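Local coordinates for protein endo-1,4-beta-xylanase (Bacteroides thetaiotaomicron VPI-5482, PDB 3KST) that probably hydrolyses the O-glycosidic bonds of xylan, as a calcium-binding member of glycoside hydrolase family 43, at residues N33-A38 and C52-D57; L183-V188 and Y210-Y215; D72-W77 and Y97-H102; P236-D241 and V293-T298. All coordinates share one frame; numbering follows the deposited sequence. Where two conformers were deposited one is given.

In the fold
The five-bladed beta-propeller of family 43 illustrates how a protein built from strands and loops is held together by contacts spread around its body. Along the chain the order is contact 1, contact 3, contact 2, contact 4, each closed before the next opens. Contacts 1 and 2 lie on opposite sides of the centre, their centres 31 Å apart, and so do contacts 3 and 4. Contacts 1 and 4 both reach the large mixed sheet, whereas contact 3 packs the loop 72-77 on a three-stranded sheet. Contacts 2 and 4, centres 17 Å apart, touch by a probable hydrogen bond between Gly214 O and Gln239 NE2, coupling the loop before strand 216-222 to the loop after strand 230-231.

Contact 1 of 4, residues N33-A38 and C52-D57; sequences NNKYYA and CFSSDD
The side chain of Lys35 crosses that of Asp56 at a slant at the open end of a beta hairpin in the propeller, made by strands 35-41 and 49-55. CG of the lysine is anti to the backbone N (chi1 -154°), and the bends beyond it lay both CD and CE against Asp56 OD1, while Lys35 NZ forms a long salt bridge of 3.7 Å with that same OD1. An alanine here would probably leave the Asp56 carboxylate without this positive partner and open a gap where the methylenes pack. The strands run antiparallel. Tyr36 with Ser55 and Ala38 with Phe53 are hydrogen-bonded pairs, the shortest bond being Ala38 N to Phe53 O at 2.7 Å; between them Tyr37 and Ser54 form a non-hydrogen-bonded pair. On one face of the sheet Cys52 SG meets the edge of the Tyr37 ring, 4.0 Å from CD1, while Ser54 CB touches the same CD1. On the other, the ring edge of Tyr36 runs past Ser55 O, 3.3 Å from CD2, and its hydroxyl bonds to Lys258 N. Beyond the strand Ser55 OG, which also bonds to Asn60 O, closes an ST turn by accepting Asp57 N at 3.2 Å.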
# COMPACT_ATOMS: atom_id res chain seq x y z
N ASN A 33 14.03 12.08 4.52
CA ASN A 33 15.39 12.67 4.50
C ASN A 33 16.18 12.44 3.18
O ASN A 33 17.26 11.82 3.16
CB ASN A 33 16.20 12.20 5.71
CG ASN A 33 17.41 13.07 5.98
OD1 ASN A 33 18.54 12.68 5.72
ND2 ASN A 33 17.17 14.30 6.43
N ASN A 34 15.59 12.91 2.09
CA ASN A 34 16.16 12.81 0.74
C ASN A 34 16.48 11.37 0.29
O ASN A 34 17.44 11.14 -0.44
CB ASN A 34 17.44 13.68 0.68
N LYS A 35 15.66 10.41 0.72
CA LYS A 35 15.95 8.99 0.43
C LYS A 35 14.63 8.23 0.32
O LYS A 35 13.76 8.41 1.16
CB LYS A 35 16.81 8.42 1.57
CG LYS A 35 17.73 7.23 1.25
CD LYS A 35 18.83 7.63 0.26
CE LYS A 35 20.21 6.98 0.57
NZ LYS A 35 20.27 5.54 0.35
N TYR A 36 14.50 7.40 -0.72
CA TYR A 36 13.30 6.55 -0.92
C TYR A 36 13.46 5.26 -0.17
O TYR A 36 14.52 4.67 -0.20
CB TYR A 36 13.08 6.26 -2.40
CG TYR A 36 12.91 7.53 -3.20
CD1 TYR A 36 11.72 8.26 -3.17
CD2 TYR A 36 13.95 8.02 -4.00
CE1 TYR A 36 11.55 9.42 -3.91
CE2 TYR A 36 13.79 9.21 -4.75
CZ TYR A 36 12.60 9.91 -4.69
OH TYR A 36 12.44 11.05 -5.43
N TYR A 37 12.39 4.81 0.50
CA TYR A 37 12.39 3.56 1.26
C TYR A 37 11.19 2.74 0.84
O TYR A 37 10.05 3.22 0.95
CB TYR A 37 12.33 3.81 2.77
CG TYR A 37 13.50 4.59 3.30
CD1 TYR A 37 14.67 3.93 3.69
CD2 TYR A 37 13.47 5.97 3.39
CE1 TYR A 37 15.77 4.63 4.19
CE2 TYR A 37 14.57 6.69 3.88
CZ TYR A 37 15.71 6.02 4.28
OH TYR A 37 16.80 6.72 4.77
N ALA A 38 11.43 1.53 0.34
CA ALA A 38 10.37 0.64 -0.15
C ALA A 38 10.18 -0.52 0.78
O ALA A 38 11.15 -1.09 1.25
CB ALA A 38 10.69 0.09 -1.53
N CYS A 52 13.38 -3.98 3.92
CA CYS A 52 13.48 -2.55 3.63
C CYS A 52 14.46 -2.41 2.47
O CYS A 52 15.53 -2.98 2.52
CB CYS A 52 14.02 -1.74 4.80
SG CYS A 52 14.27 0.01 4.38
N PHE A 53 14.06 -1.70 1.42
CA PHE A 53 14.96 -1.34 0.31
C PHE A 53 15.06 0.18 0.28
O PHE A 53 14.06 0.85 0.54
CB PHE A 53 14.41 -1.82 -1.03
CG PHE A 53 14.20 -3.30 -1.10
CD1 PHE A 53 13.01 -3.85 -0.64
CD2 PHE A 53 15.16 -4.14 -1.65
CE1 PHE A 53 12.78 -5.25 -0.70
CE2 PHE A 53 14.97 -5.52 -1.72
CZ PHE A 53 13.76 -6.09 -1.24
N SER A 54 16.25 0.73 -0.03
CA SER A 54 16.39 2.17 -0.21
C SER A 54 16.97 2.51 -1.59
O SER A 54 17.63 1.69 -2.22
CB SER A 54 17.24 2.83 0.88
OG SER A 54 18.62 2.56 0.72
N SER A 55 16.74 3.75 -2.00
CA SER A 55 17.16 4.27 -3.32
C SER A 55 17.30 5.79 -3.34
O SER A 55 16.55 6.50 -2.63
CB SER A 55 16.13 3.87 -4.37
OG SER A 55 16.40 4.42 -5.67
N ASP A 56 18.23 6.26 -4.17
CA ASP A 56 18.46 7.68 -4.44
C ASP A 56 17.72 8.18 -5.69
O ASP A 56 17.39 9.38 -5.79
CB ASP A 56 19.97 7.91 -4.66
CG ASP A 56 20.80 7.66 -3.42
OD1 ASP A 56 20.39 8.11 -2.35
OD2 ASP A 56 21.89 7.06 -3.52
N ASP A 57 17.44 7.26 -6.61
CA ASP A 57 16.91 7.58 -7.95
C ASP A 57 15.67 6.81 -8.45
O ASP A 57 15.25 7.03 -9.59
CB ASP A 57 18.08 7.39 -8.94
CG ASP A 57 18.60 5.92 -9.01
OD1 ASP A 57 17.96 4.98 -8.44
OD2 ASP A 57 19.66 5.71 -9.61

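Contact 2 of 4, residues L183-V188 and Y210-Y215; sequences LLQGKV and YENKGY
Gln185 and Asn212 meet through their side-chain amides, and this single hydrogen bond is the one direct polar link of the contact. Asn212 ND2 donates to Gln185 OE1 over 2.8 Å, almost straight at 174°. The acceptor lies in the plane of the asparagine amide, yet the two amide planes are turned 83° against each other, so the groups meet crosswise instead of pairing flat. Gln185 reaches across because CG is anti to the backbone N (chi1 -179°) and the chain continues extended; its CB meanwhile rests 3.4 Å from Asn212 ND2. The other end of the same amide works through solvent: Gln185 NE2 donates to a water at 3.0 Å, and that water donates to Glu211 OE1 at 2.6 Å.

Van der Waals contact is lighter. Leu184 places CD1 3.7 Å from Gly214 CA, where the glycine brings no side chain between them, and its CB lies near Asn212 OD1.

Bonds within 210-215 fix the asparagine. Asn212 OD1 accepts Gly214 N at 2.9 Å, so both ends of the amide are engaged and its rotation is defined. From outside, Asn208 OD1 receives the backbone N of both Leu184 and Gln185, and Tyr215 OH bonds to Glu190, the predicted proton donor. The motif is an Asx turn, begun by Asn212 and set within a type I beta turn that ends at Tyr215; here it shapes a surface loop between strands 200-207 and 216-222 of the propeller, close to the probable active site.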
# COMPACT_ATOMS: atom_id res chain seq x y z
N LEU A 183 -15.08 -7.05 -11.18
CA LEU A 183 -15.64 -8.38 -11.00
C LEU A 183 -15.18 -9.36 -12.10
O LEU A 183 -15.98 -10.14 -12.64
CB LEU A 183 -17.19 -8.28 -10.94
CG LEU A 183 -17.76 -7.39 -9.81
CD1 LEU A 183 -19.24 -7.11 -10.00
CD2 LEU A 183 -17.48 -8.02 -8.47
N LEU A 184 -13.89 -9.30 -12.43
CA LEU A 184 -13.27 -10.28 -13.31
C LEU A 184 -13.04 -11.61 -12.56
O LEU A 184 -13.20 -12.68 -13.15
CB LEU A 184 -11.99 -9.74 -13.93
CG LEU A 184 -12.07 -8.60 -14.94
CD1 LEU A 184 -10.67 -7.99 -15.17
CD2 LEU A 184 -12.68 -9.05 -16.29
N GLN A 185 -12.66 -11.56 -11.28
CA GLN A 185 -12.44 -12.77 -10.48
C GLN A 185 -12.70 -12.48 -9.00
O GLN A 185 -12.11 -11.56 -8.46
CB GLN A 185 -11.01 -13.28 -10.67
CG GLN A 185 -10.70 -14.53 -9.92
CD GLN A 185 -9.33 -15.11 -10.25
OE1 GLN A 185 -8.80 -14.93 -11.35
NE2 GLN A 185 -8.76 -15.83 -9.30
N GLY A 186 -13.60 -13.25 -8.39
CA GLY A 186 -13.95 -13.03 -6.99
C GLY A 186 -14.69 -11.72 -6.80
O GLY A 186 -15.16 -11.12 -7.76
N LYS A 187 -14.80 -11.30 -5.54
CA LYS A 187 -15.45 -10.03 -5.17
C LYS A 187 -14.45 -9.39 -4.21
O LYS A 187 -14.43 -9.71 -3.03
CB LYS A 187 -16.81 -10.31 -4.53
CG LYS A 187 -17.59 -9.06 -4.28
CD LYS A 187 -18.98 -9.33 -3.72
CE LYS A 187 -19.75 -8.04 -3.60
NZ LYS A 187 -21.18 -8.19 -3.26
N VAL A 188 -13.60 -8.51 -4.76
CA VAL A 188 -12.46 -7.95 -4.04
C VAL A 188 -12.20 -6.48 -4.34
O VAL A 188 -12.05 -6.13 -5.50
CB VAL A 188 -11.15 -8.72 -4.43
CG1 VAL A 188 -9.87 -8.08 -3.79
CG2 VAL A 188 -11.25 -10.21 -4.06
N TYR A 210 -5.87 -10.91 -6.73
CA TYR A 210 -4.53 -10.51 -7.26
C TYR A 210 -3.99 -11.46 -8.35
O TYR A 210 -3.19 -11.04 -9.20
CB TYR A 210 -3.50 -10.31 -6.13
CG TYR A 210 -2.90 -11.56 -5.55
CD1 TYR A 210 -1.78 -12.17 -6.17
CD2 TYR A 210 -3.43 -12.16 -4.42
CE1 TYR A 210 -1.20 -13.35 -5.65
CE2 TYR A 210 -2.86 -13.35 -3.88
CZ TYR A 210 -1.75 -13.92 -4.50
OH TYR A 210 -1.20 -15.06 -3.97
N GLU A 211 -4.40 -12.73 -8.28
CA GLU A 211 -4.01 -13.73 -9.27
C GLU A 211 -4.55 -13.49 -10.67
O GLU A 211 -4.04 -14.06 -11.62
CB GLU A 211 -4.37 -15.12 -8.79
CG GLU A 211 -3.51 -15.57 -7.60
CD GLU A 211 -3.74 -17.00 -7.16
OE1 GLU A 211 -4.68 -17.68 -7.67
OE2 GLU A 211 -2.96 -17.46 -6.29
N ASN A 212 -5.60 -12.67 -10.81
CA ASN A 212 -6.17 -12.39 -12.12
C ASN A 212 -5.29 -11.43 -12.90
O ASN A 212 -4.80 -10.44 -12.34
CB ASN A 212 -7.57 -11.77 -11.99
CG ASN A 212 -8.38 -11.93 -13.25
OD1 ASN A 212 -8.41 -11.05 -14.07
ND2 ASN A 212 -9.00 -13.10 -13.42
N LYS A 213 -5.10 -11.67 -14.20
CA LYS A 213 -4.32 -10.72 -15.04
C LYS A 213 -4.93 -9.32 -15.08
O LYS A 213 -4.23 -8.37 -15.40
CB LYS A 213 -4.11 -11.24 -16.48
CG LYS A 213 -3.23 -12.43 -16.55
CD LYS A 213 -3.24 -13.01 -17.94
CE LYS A 213 -2.35 -14.20 -18.05
NZ LYS A 213 -2.56 -14.85 -19.35
N GLY A 214 -6.25 -9.25 -14.81
CA GLY A 214 -7.04 -8.04 -14.74
C GLY A 214 -7.11 -7.35 -13.39
O GLY A 214 -7.94 -6.40 -13.22
N TYR A 215 -6.27 -7.78 -12.43
CA TYR A 215 -6.07 -7.00 -11.19
C TYR A 215 -5.79 -5.57 -11.67
O TYR A 215 -5.00 -5.37 -12.64
CB TYR A 215 -4.86 -7.50 -10.41
CG TYR A 215 -4.77 -7.13 -8.93
CD1 TYR A 215 -5.84 -7.35 -8.05
CD2 TYR A 215 -3.56 -6.73 -8.37
CE1 TYR A 215 -5.73 -7.07 -6.66
CE2 TYR A 215 -3.44 -6.44 -6.98
CZ TYR A 215 -4.54 -6.62 -6.15
OH TYR A 215 -4.42 -6.36 -4.82
O HOH W 1 -6.57 -17.92 -9.51

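Contact 3 of 4, residues D72-W77 and Y97-H102; sequences DSYGTW and YSAEEH
Glu100 N donates to Trp77 O over 2.9 Å, joining the loop 72-77 to the type I' turn that runs from Ala99 to His102. The Glu100 side chain carries most of the contact. Its CG lies over one face of the Trp77 indole, 3.5 Å from the centre of the five-membered ring in a CH-pi contact, and the two side chains cross at about a right angle. The carboxylate is only 20° from parallel to the indole; its OE2 accepts Thr76 N on the anti side at 2.9 Å and also takes a bond from a water shared with Thr76 OG1. An alanine in place of Glu100 would probably leave Thr76 N without its acceptor and, with CG gone, the five-membered ring less covered. Tyr74 turns its edge to the face of His102, the ring centres 5.7 Å apart and the planes at 76°. His102 ND1 donates to Glu100 O at 2.8 Å from above the carbonyl plane, which probably helps fix the imidazole. Deeper in, Tyr97 OH donates to Ser73 OG at 2.7 Å, and that hydroxyl donates onward to Tyr74 O, a short relay from tyrosine through serine to a backbone carbonyl. Residues 97-102 form a beta hairpin with a two-residue type I' loop between strands 92-99 and 102-108 of a three-stranded propeller sheet, against which the loop 72-77 packs.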
# COMPACT_ATOMS: atom_id res chain seq x y z
N ASP A 72 9.36 -10.54 16.55
CA ASP A 72 9.01 -9.23 17.14
C ASP A 72 7.58 -8.81 16.89
O ASP A 72 7.21 -7.67 17.19
CB ASP A 72 9.94 -8.16 16.59
CG ASP A 72 11.33 -8.33 17.03
OD1 ASP A 72 11.55 -8.74 18.20
OD2 ASP A 72 12.22 -8.07 16.20
N SER A 73 6.75 -9.72 16.41
CA SER A 73 5.39 -9.37 16.04
C SER A 73 4.41 -10.46 16.36
O SER A 73 4.78 -11.60 16.59
CB SER A 73 5.40 -9.16 14.52
OG SER A 73 4.10 -9.09 13.96
N TYR A 74 3.15 -10.08 16.36
CA TYR A 74 2.03 -10.99 16.35
C TYR A 74 2.17 -11.81 15.07
O TYR A 74 2.51 -11.24 14.06
CB TYR A 74 0.73 -10.21 16.22
CG TYR A 74 -0.50 -11.06 16.03
CD1 TYR A 74 -1.06 -11.77 17.10
CD2 TYR A 74 -1.11 -11.15 14.77
CE1 TYR A 74 -2.20 -12.55 16.92
CE2 TYR A 74 -2.27 -11.91 14.59
CZ TYR A 74 -2.80 -12.62 15.65
OH TYR A 74 -3.93 -13.36 15.44
N GLY A 75 1.97 -13.12 15.17
CA GLY A 75 1.96 -14.04 14.03
C GLY A 75 3.23 -14.68 13.50
O GLY A 75 4.35 -14.23 13.73
N THR A 76 3.04 -15.75 12.74
CA THR A 76 4.13 -16.48 12.13
C THR A 76 4.04 -16.65 10.63
O THR A 76 4.99 -17.19 10.05
CB THR A 76 4.28 -17.87 12.78
OG1 THR A 76 3.13 -18.66 12.45
CG2 THR A 76 4.43 -17.73 14.29
N TRP A 77 2.95 -16.18 10.01
CA TRP A 77 2.72 -16.31 8.56
C TRP A 77 1.86 -15.18 8.05
O TRP A 77 1.25 -14.43 8.84
CB TRP A 77 2.05 -17.66 8.26
CG TRP A 77 0.69 -17.84 8.87
CD1 TRP A 77 0.40 -18.36 10.12
CD2 TRP A 77 -0.57 -17.45 8.30
NE1 TRP A 77 -0.96 -18.36 10.32
CE2 TRP A 77 -1.58 -17.79 9.24
CE3 TRP A 77 -0.95 -16.86 7.07
CZ2 TRP A 77 -2.92 -17.57 8.99
CZ3 TRP A 77 -2.31 -16.65 6.83
CH2 TRP A 77 -3.28 -16.99 7.78
N TYR A 97 0.67 -3.10 9.10
CA TYR A 97 0.78 -4.31 8.29
C TYR A 97 -0.25 -5.36 8.64
O TYR A 97 -1.01 -5.18 9.58
CB TYR A 97 2.18 -4.89 8.48
CG TYR A 97 2.53 -5.30 9.90
CD1 TYR A 97 2.91 -4.36 10.87
CD2 TYR A 97 2.48 -6.64 10.28
CE1 TYR A 97 3.24 -4.74 12.21
CE2 TYR A 97 2.83 -7.06 11.62
CZ TYR A 97 3.21 -6.09 12.57
OH TYR A 97 3.53 -6.47 13.86
N SER A 98 -0.28 -6.44 7.85
CA SER A 98 -1.12 -7.58 8.09
C SER A 98 -0.24 -8.74 8.50
O SER A 98 0.87 -8.86 8.05
CB SER A 98 -1.90 -7.93 6.84
OG SER A 98 -2.65 -6.81 6.41
N ALA A 99 -0.75 -9.59 9.38
CA ALA A 99 -0.06 -10.80 9.81
C ALA A 99 -1.15 -11.79 10.23
O ALA A 99 -2.02 -11.43 11.00
CB ALA A 99 0.94 -10.50 10.98
N GLU A 100 -1.13 -13.01 9.67
CA GLU A 100 -2.19 -14.02 9.88
C GLU A 100 -3.63 -13.47 9.67
O GLU A 100 -4.55 -13.82 10.42
CB GLU A 100 -2.09 -14.70 11.25
CG GLU A 100 -0.74 -15.26 11.62
CD GLU A 100 -0.76 -16.32 12.72
OE1 GLU A 100 -1.84 -16.67 13.24
OE2 GLU A 100 0.34 -16.81 13.06
N GLU A 101 -3.79 -12.62 8.64
CA GLU A 101 -5.06 -11.99 8.30
C GLU A 101 -5.63 -11.08 9.41
O GLU A 101 -6.84 -10.94 9.51
CB GLU A 101 -6.10 -13.04 7.81
CG GLU A 101 -5.67 -13.68 6.47
CD GLU A 101 -6.51 -14.86 6.05
OE1 GLU A 101 -6.69 -15.81 6.86
OE2 GLU A 101 -6.95 -14.86 4.88
N HIS A 102 -4.75 -10.45 10.20
CA HIS A 102 -5.13 -9.44 11.20
C HIS A 102 -4.26 -8.23 10.96
O HIS A 102 -3.14 -8.36 10.43
CB HIS A 102 -4.99 -9.96 12.64
CG HIS A 102 -5.95 -11.06 12.95
ND1 HIS A 102 -5.77 -12.35 12.52
CD2 HIS A 102 -7.14 -11.04 13.61
CE1 HIS A 102 -6.79 -13.09 12.92
NE2 HIS A 102 -7.64 -12.32 13.58
O HOH W 2 1.19 -19.01 14.48
O HOH W 3 -2.13 -19.99 12.50

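Contact 4 of 4, residues P236-D241 and V293-T298; sequences PLLQGD and VTISGT
Leu237 and Ile295 both hold CG or CG1 anti to the carbonyl carbon (chi1 -70° in the isoleucine), and a nearly extended chi2 of 170° carries Ile295 CD1 to Leu237 CB, 4.0 Å away. The leucine belongs to a classic beta bulge, in which Leu237 and Leu238 together face Val217 of strand 216-222. The bulged loop thereby brings two successive side chains to the strand that begins at 293: Leu238 CB also touches Ile295 CD1, at 4.3 Å. Two residues earlier in the strand, Leu237 CD2 packs 3.7 Å from Val293 CG1, the two side chains crossing at about a right angle. Val217, Tyr264 and Phe285 adjoin Ile295 as well, so the apolar patch lies between the four-stranded sheet that contains strand 216-222 and the large mixed sheet, joining neighbouring parts of the propeller.

The touching parts of the two backbones run within 15° of the same direction, yet they are linked by water where a sheet would have direct bonds. Leu237 O accepts from two waters. One water lies 2.9 Å from Leu237 O and accepts from Ile295 N; the other lies 2.7 Å from Leu237 O and donates also to Ile295 O over 3.1 Å. A backbone carbonyl of the bulge is thus gripped twice, and the strand is tied to it without forming a ladder.

Where the strand turns its corner, a lysine of strand 279-287 makes a further tie: Lys283 NZ forms a salt bridge with Asp241 OD1 and a hydrogen bond to Gly297 O.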
# COMPACT_ATOMS: atom_id res chain seq x y z
N PRO A 236 -10.93 1.50 -14.73
CA PRO A 236 -9.70 1.63 -13.92
C PRO A 236 -8.62 2.59 -14.46
O PRO A 236 -8.56 2.88 -15.66
CB PRO A 236 -9.16 0.21 -13.90
CG PRO A 236 -9.60 -0.40 -15.20
CD PRO A 236 -10.89 0.30 -15.59
N LEU A 237 -7.80 3.09 -13.53
CA LEU A 237 -6.65 3.93 -13.87
C LEU A 237 -5.50 3.10 -14.43
O LEU A 237 -4.72 3.62 -15.23
CB LEU A 237 -6.11 4.69 -12.64
CG LEU A 237 -6.81 5.96 -12.13
CD1 LEU A 237 -8.30 5.94 -12.36
CD2 LEU A 237 -6.42 6.23 -10.64
N LEU A 238 -5.39 1.84 -13.99
CA LEU A 238 -4.29 0.95 -14.35
C LEU A 238 -4.78 -0.49 -14.31
O LEU A 238 -5.22 -0.94 -13.29
CB LEU A 238 -3.14 1.11 -13.33
CG LEU A 238 -1.94 0.13 -13.47
CD1 LEU A 238 -1.25 0.40 -14.78
CD2 LEU A 238 -0.96 0.20 -12.28
N GLN A 239 -4.72 -1.19 -15.44
CA GLN A 239 -5.11 -2.59 -15.57
C GLN A 239 -4.25 -3.19 -16.71
O GLN A 239 -4.72 -3.41 -17.84
CB GLN A 239 -6.62 -2.72 -15.78
CG GLN A 239 -7.16 -4.15 -15.81
CD GLN A 239 -8.67 -4.22 -15.97
OE1 GLN A 239 -9.22 -3.65 -16.90
NE2 GLN A 239 -9.34 -4.94 -15.07
N GLY A 240 -2.97 -3.37 -16.40
CA GLY A 240 -1.95 -3.87 -17.31
C GLY A 240 -1.33 -2.69 -18.04
O GLY A 240 -2.07 -1.82 -18.52
N ASP A 241 0.02 -2.68 -18.14
CA ASP A 241 0.77 -1.64 -18.87
C ASP A 241 1.01 -2.15 -20.28
O ASP A 241 1.62 -3.21 -20.45
CB ASP A 241 2.12 -1.35 -18.23
CG ASP A 241 2.89 -0.26 -18.95
OD1 ASP A 241 2.37 0.87 -18.99
OD2 ASP A 241 3.99 -0.54 -19.47
N VAL A 293 -7.57 11.92 -11.32
CA VAL A 293 -6.31 11.20 -11.05
C VAL A 293 -5.84 10.46 -12.31
O VAL A 293 -6.67 9.95 -13.08
CB VAL A 293 -6.49 10.19 -9.88
CG1 VAL A 293 -5.16 9.55 -9.48
CG2 VAL A 293 -7.09 10.87 -8.66
N THR A 294 -4.52 10.41 -12.53
CA THR A 294 -3.91 9.66 -13.64
C THR A 294 -2.70 8.89 -13.14
O THR A 294 -1.97 9.34 -12.25
CB THR A 294 -3.42 10.54 -14.86
OG1 THR A 294 -2.37 11.43 -14.46
CG2 THR A 294 -4.56 11.33 -15.43
N ILE A 295 -2.57 7.68 -13.66
CA ILE A 295 -1.40 6.84 -13.47
C ILE A 295 -0.99 6.64 -14.93
O ILE A 295 -1.79 6.15 -15.74
CB ILE A 295 -1.71 5.51 -12.78
CG1 ILE A 295 -2.08 5.74 -11.32
CG2 ILE A 295 -0.50 4.56 -12.85
CD1 ILE A 295 -2.65 4.46 -10.66
N SER A 296 0.23 7.05 -15.25
CA SER A 296 0.72 7.07 -16.64
C SER A 296 2.24 7.07 -16.77
O SER A 296 2.98 7.00 -15.78
CB SER A 296 0.16 8.33 -17.31
OG SER A 296 0.73 9.47 -16.72
N GLY A 297 2.70 7.14 -18.01
CA GLY A 297 4.12 7.23 -18.29
C GLY A 297 4.83 5.91 -18.48
O GLY A 297 4.31 4.83 -18.19
N THR A 298 6.05 6.03 -18.99
CA THR A 298 6.91 4.88 -19.23
C THR A 298 7.23 4.26 -17.87
O THR A 298 7.61 4.97 -16.94
CB THR A 298 8.22 5.27 -19.94
OG1 THR A 298 7.93 6.09 -21.10
CG2 THR A 298 9.03 4.02 -20.36
O HOH W 4 -4.49 6.52 -15.47
O HOH W 5 -2.45 3.26 -16.57